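Local coordinates for protein probable sugar kinase (Clostridium perfringens, PDB 3KZH) that probably phosphorylates a sugar or related small substrate, as a carbohydrate kinase of the PfkB family in the ribokinase clan, at residues A53-N58 with P296-D301. Numbering follows the deposited sequence.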
# COMPACT_ATOMS: atom_id res chain seq x y z
N ALA A 53 -5.36 21.53 -1.89
CA ALA A 53 -6.52 20.95 -2.57
C ALA A 53 -7.69 20.83 -1.59
O ALA A 53 -8.85 21.03 -1.96
CB ALA A 53 -6.15 19.60 -3.14
N ARG A 54 -7.35 20.57 -0.32
CA ARG A 54 -8.34 20.45 0.76
C ARG A 54 -9.09 21.74 1.05
O ARG A 54 -10.25 21.70 1.42
CB ARG A 54 -7.68 19.93 2.05
CG ARG A 54 -7.63 18.41 2.13
CD ARG A 54 -6.89 17.91 3.37
NE ARG A 54 -7.03 16.47 3.53
CZ ARG A 54 -8.01 15.87 4.22
NH1 ARG A 54 -8.95 16.59 4.81
NH2 ARG A 54 -8.08 14.55 4.27
N VAL A 55 -8.43 22.89 0.84
CA VAL A 55 -9.06 24.18 1.08
C VAL A 55 -9.60 24.83 -0.20
O VAL A 55 -10.01 25.99 -0.20
CB VAL A 55 -8.15 25.15 1.88
CG1 VAL A 55 -7.88 24.57 3.27
CG2 VAL A 55 -6.86 25.43 1.15
N GLY A 56 -9.57 24.06 -1.29
CA GLY A 56 -10.10 24.51 -2.56
C GLY A 56 -9.20 25.12 -3.61
O GLY A 56 -9.70 25.61 -4.61
N VAL A 57 -7.88 25.11 -3.40
CA VAL A 57 -6.95 25.66 -4.39
C VAL A 57 -6.83 24.67 -5.54
O VAL A 57 -6.76 23.46 -5.31
CB VAL A 57 -5.51 25.92 -3.82
CG1 VAL A 57 -4.63 26.66 -4.82
CG2 VAL A 57 -5.58 26.67 -2.51
N ASN A 58 -6.86 25.19 -6.76
CA ASN A 58 -6.71 24.41 -7.99
C ASN A 58 -5.21 24.17 -7.98
O ASN A 58 -4.41 25.10 -8.15
CB ASN A 58 -7.17 25.23 -9.20
CG ASN A 58 -7.12 24.46 -10.51
OD1 ASN A 58 -7.21 23.24 -10.54
ND2 ASN A 58 -6.98 25.20 -11.61
N PRO A 296 -7.61 14.89 9.11
CA PRO A 296 -8.60 14.22 8.24
C PRO A 296 -9.83 15.03 7.87
O PRO A 296 -10.38 14.87 6.78
CB PRO A 296 -8.99 12.99 9.05
CG PRO A 296 -7.77 12.68 9.82
CD PRO A 296 -7.36 14.05 10.30
N ASP A 297 -10.25 15.93 8.76
CA ASP A 297 -11.45 16.73 8.53
C ASP A 297 -11.22 18.09 7.94
O ASP A 297 -12.19 18.79 7.62
CB ASP A 297 -12.28 16.87 9.81
CG ASP A 297 -12.72 15.54 10.38
OD1 ASP A 297 -12.88 14.57 9.60
OD2 ASP A 297 -12.90 15.48 11.61
N MSE A 298 -9.96 18.47 7.75
CA MSE A 298 -9.64 19.78 7.21
C MSE A 298 -10.12 20.06 5.80
O MSE A 298 -9.91 19.27 4.86
CB MSE A 298 -8.16 20.12 7.35
CG MSE A 298 -7.95 21.52 7.91
SE MSE A 298 -6.59 22.47 7.01
CE MSE A 298 -5.12 21.87 8.09
N ALA A 299 -10.84 21.17 5.72
CA ALA A 299 -11.46 21.70 4.53
C ALA A 299 -11.59 23.20 4.75
O ALA A 299 -11.30 23.68 5.85
CB ALA A 299 -12.84 21.08 4.33
N LEU A 300 -12.04 23.92 3.73
CA LEU A 300 -12.24 25.37 3.78
C LEU A 300 -13.14 25.77 4.95
O LEU A 300 -12.76 26.62 5.76
CB LEU A 300 -12.81 25.90 2.45
CG LEU A 300 -13.13 27.40 2.30
CD1 LEU A 300 -11.88 28.22 2.52
CD2 LEU A 300 -13.73 27.71 0.95
N ASP A 301 -14.28 25.08 5.10
CA ASP A 301 -15.24 25.36 6.18
C ASP A 301 -14.67 25.25 7.60
O ASP A 301 -14.92 26.14 8.41
CB ASP A 301 -16.53 24.53 6.02
CG ASP A 301 -16.27 23.05 5.72
OD1 ASP A 301 -15.24 22.50 6.14
OD2 ASP A 301 -17.12 22.42 5.05
O HOH W 1 -11.42 18.77 2.54
O HOH W 2 -12.90 22.73 0.99
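Val-55 and Leu-300 bring their backbones together, with CA atoms 4.3 Å apart, where the C-terminal end of helix 44-54 meets the N-terminal start of helix 300-308 in the ribokinase-like fold of the PfkB family. A Schellman motif closes the first helix: Gly-56, at positive phi, is its C-prime residue and bonds through N to Ala-53 O, a backbone shape that glycine adopts without a CB pressing on the preceding carbonyl. Arg-54 makes the side-chain hydrogen bonds across the contact. Its chain runs extended from CG to NE, the methylenes passing beside Met-298 O, and is long enough to carry the guanidinium to two carbonyls of the loop before helix 300-308. NH1 gives a 2.8 Å hydrogen bond to Met-298 O, lying in that carbonyl's plane on a lone pair and nearly in the plane of the guanidinium. The second bond, from NH1 to Pro-296 O at 3.0 Å, comes instead from above the carbonyl plane; NH2 adds a weak one to the same oxygen. Glu-50, one turn earlier in the helix, forms a salt bridge with NE and so helps hold the group's orientation. On the buried side, branched Val-55 and the long selenomethionine Met-298 turn to Met-283 of helix 273-288 and Val-303 of helix 300-308, joining these helices through apolar packing; Val-55 CG1 comes within 4.5 Å of Met-298 SE. Leu-300 lays CB and CD1 near Val-55 O and also touches Tyr-265 of helix 255-268. The small CB of Ala-299, the N-cap residue, touches Arg-54 O, and its CA makes a C-H...O contact of 3.3 Å with that oxygen, which also accepts from a water 2.9 Å away that in turn accepts a hydrogen bond from Leu-300 N.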